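Local coordinates for protein apicoplast TIC22, putative (Plasmodium falciparum 3D7, PDB 4E6Z) that probably acts as an essential chaperone for protein import into the apicoplast, the relict plastid of the malaria parasite, at residues Q176-Y181 against I238-M243. Numbering follows the deposited sequence.
Sequences QNALYY and IKVLNM
Tyr-181 lies with one face of its ring against Ile-238, whose CG2 methyl sits 3.8 Å from the ring centroid and 20° off the ring normal, a CH-pi contact displaced toward the rim. The branched isoleucine reaches the tyrosine at more than one point. Ile-238 CB lies 3.6 Å from Tyr-181 CE1. Its CG1, anti to the carbonyl carbon (chi1 -65°), carries the chain on to the phenol end, where Ile-238 CD1 is 3.5 Å from Tyr-181 OH. A flat ring suits this place because its face gives the CG2 methyl of Ile-238 a broad apolar surface, while the hydroxyl end reaches CD1; the opposite face is taken by Tyr-180, with CD1 over the centre. Val-240, two residues further along the strand, presents its CG2 to the root of the same tyrosine, 3.6 Å from Tyr-181 CB, the two side chains meeting at about a right angle. The arrangement is helix-on-sheet packing: the C-terminal part of helix 172-179 and the residues that follow lie over one face of strand 238-242, an outermost strand of a four-stranded mixed sheet, whose neighbour 193-203 supplies Pro-193 and Phe-195 against Ala-178. With just a methyl, Ala-178 lets the helix come close, its CB 4.1 Å from both Val-240 CG1 and Val-240 CG2. Leu-219 of helix 216-227 touches Ile-238, and Lys-220 of that helix touches Tyr-181. Lys-239, between the two apolar residues, points away and forms a salt bridge with Glu-198 of the neighbouring strand, as befits a long charged chain on the other face. Polar linkage between the segments runs through one water, which donates to Tyr-181 O and accepts from Val-240 N, each at 3.2 Å, joining Tyr-181 to the backbone of this edge strand.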
loop_
_atom_site.group_PDB
_atom_site.type_symbol
_atom_site.label_atom_id
_atom_site.label_comp_id
_atom_site.label_asym_id
_atom_site.label_seq_id
_atom_site.Cartn_x
_atom_site.Cartn_y
_atom_site.Cartn_z
ATOM N N GLN A 176 9.467 -7.829 -3.260
ATOM C CA GLN A 176 10.753 -8.325 -3.715
ATOM C C GLN A 176 11.900 -7.534 -3.089
ATOM O O GLN A 176 12.868 -8.112 -2.595
ATOM C CB GLN A 176 10.847 -8.269 -5.238
ATOM C CG GLN A 176 12.112 -8.909 -5.779
ATOM C CD GLN A 176 12.316 -10.327 -5.269
ATOM O OE1 GLN A 176 11.567 -11.246 -5.620
ATOM N NE2 GLN A 176 13.341 -10.514 -4.440
ATOM N N ASN A 177 11.790 -6.210 -3.118
ATOM C CA ASN A 177 12.803 -5.341 -2.527
ATOM C C ASN A 177 13.045 -5.656 -1.055
ATOM O O ASN A 177 14.170 -5.560 -0.562
ATOM C CB ASN A 177 12.403 -3.871 -2.686
ATOM C CG ASN A 177 12.563 -3.373 -4.107
ATOM O OD1 ASN A 177 13.286 -3.962 -4.901
ATOM N ND2 ASN A 177 11.895 -2.275 -4.430
ATOM N N ALA A 178 11.980 -6.043 -0.359
ATOM C CA ALA A 178 12.037 -6.273 1.080
ATOM C C ALA A 178 12.739 -7.581 1.449
ATOM O O ALA A 178 13.323 -7.694 2.527
ATOM C CB ALA A 178 10.639 -6.232 1.679
ATOM N N LEU A 179 12.677 -8.565 0.559
ATOM C CA LEU A 179 13.285 -9.867 0.819
ATOM C C LEU A 179 14.764 -9.741 1.144
ATOM O O LEU A 179 15.280 -10.452 2.004
ATOM C CB LEU A 179 13.097 -10.803 -0.372
ATOM C CG LEU A 179 11.706 -11.416 -0.489
ATOM C CD1 LEU A 179 11.663 -12.404 -1.638
ATOM C CD2 LEU A 179 11.336 -12.092 0.819
ATOM N N TYR A 180 15.435 -8.831 0.449
ATOM C CA TYR A 180 16.852 -8.574 0.663
ATOM C C TYR A 180 17.149 -8.330 2.140
ATOM O O TYR A 180 18.133 -8.833 2.677
ATOM C CB TYR A 180 17.286 -7.367 -0.176
ATOM C CG TYR A 180 18.745 -6.994 -0.051
ATOM C CD1 TYR A 180 19.147 -5.953 0.774
ATOM C CD2 TYR A 180 19.723 -7.678 -0.765
ATOM C CE1 TYR A 180 20.479 -5.604 0.886
ATOM C CE2 TYR A 180 21.057 -7.335 -0.659
ATOM C CZ TYR A 180 21.429 -6.298 0.169
ATOM O OH TYR A 180 22.754 -5.949 0.284
ATOM N N TYR A 181 16.276 -7.571 2.794
ATOM C CA TYR A 181 16.505 -7.126 4.164
ATOM C C TYR A 181 16.001 -8.097 5.229
ATOM O O TYR A 181 16.152 -7.851 6.424
ATOM C CB TYR A 181 15.898 -5.736 4.367
ATOM C CG TYR A 181 16.489 -4.712 3.427
ATOM C CD1 TYR A 181 17.705 -4.094 3.715
ATOM C CD2 TYR A 181 15.845 -4.378 2.245
ATOM C CE1 TYR A 181 18.253 -3.162 2.851
ATOM C CE2 TYR A 181 16.383 -3.452 1.374
ATOM C CZ TYR A 181 17.586 -2.847 1.678
ATOM O OH TYR A 181 18.114 -1.924 0.804
ATOM N N ILE A 238 19.010 0.361 6.482
ATOM C CA ILE A 238 17.649 0.200 5.982
ATOM C C ILE A 238 16.989 -1.011 6.634
ATOM O O ILE A 238 17.547 -2.108 6.637
ATOM C CB ILE A 238 17.633 0.051 4.451
ATOM C CG1 ILE A 238 18.118 1.346 3.793
ATOM C CG2 ILE A 238 16.235 -0.336 3.956
ATOM C CD1 ILE A 238 18.236 1.258 2.288
ATOM N N LYS A 239 15.807 -0.802 7.202
ATOM C CA LYS A 239 15.081 -1.881 7.859
ATOM C C LYS A 239 13.649 -2.003 7.341
ATOM O O LYS A 239 13.064 -1.033 6.861
ATOM C CB LYS A 239 15.096 -1.690 9.375
ATOM C CG LYS A 239 16.493 -1.729 9.967
ATOM C CD LYS A 239 16.474 -1.655 11.481
ATOM C CE LYS A 239 17.878 -1.826 12.045
ATOM N NZ LYS A 239 17.917 -1.736 13.532
ATOM N N VAL A 240 13.097 -3.207 7.439
ATOM C CA VAL A 240 11.748 -3.474 6.956
ATOM C C VAL A 240 10.800 -3.713 8.123
ATOM O O VAL A 240 11.150 -4.385 9.093
ATOM C CB VAL A 240 11.721 -4.694 6.009
ATOM C CG1 VAL A 240 10.289 -5.039 5.605
ATOM C CG2 VAL A 240 12.567 -4.424 4.782
ATOM N N LEU A 241 9.602 -3.153 8.028
ATOM C CA LEU A 241 8.588 -3.361 9.050
ATOM C C LEU A 241 7.287 -3.855 8.430
ATOM O O LEU A 241 7.061 -3.709 7.227
ATOM C CB LEU A 241 8.345 -2.073 9.840
ATOM C CG LEU A 241 9.519 -1.571 10.685
ATOM C CD1 LEU A 241 9.231 -0.188 11.233
ATOM C CD2 LEU A 241 9.824 -2.544 11.814
ATOM N N ASN A 242 6.435 -4.442 9.259
ATOM C CA ASN A 242 5.131 -4.909 8.812
ATOM C C ASN A 242 4.075 -3.844 9.081
ATOM O O ASN A 242 3.727 -3.587 10.235
ATOM C CB ASN A 242 4.768 -6.215 9.516
ATOM C CG ASN A 242 3.377 -6.706 9.156
ATOM O OD1 ASN A 242 2.846 -6.386 8.091
ATOM N ND2 ASN A 242 2.781 -7.493 10.046
HETATM N N MSE A 243 3.580 -3.216 8.016
HETATM C CA MSE A 243 2.634 -2.107 8.144
HETATM C C MSE A 243 1.507 -2.422 9.119
HETATM O O MSE A 243 1.063 -1.553 9.866
HETATM C CB MSE A 243 2.038 -1.732 6.786
HETATM C CG MSE A 243 1.040 -0.591 6.872
HETATM SE SE MSE A 243 -0.339 -0.668 5.494
HETATM C CE MSE A 243 -1.046 -2.446 5.873
HETATM O O HOH W 1 14.855 -5.677 8.311
#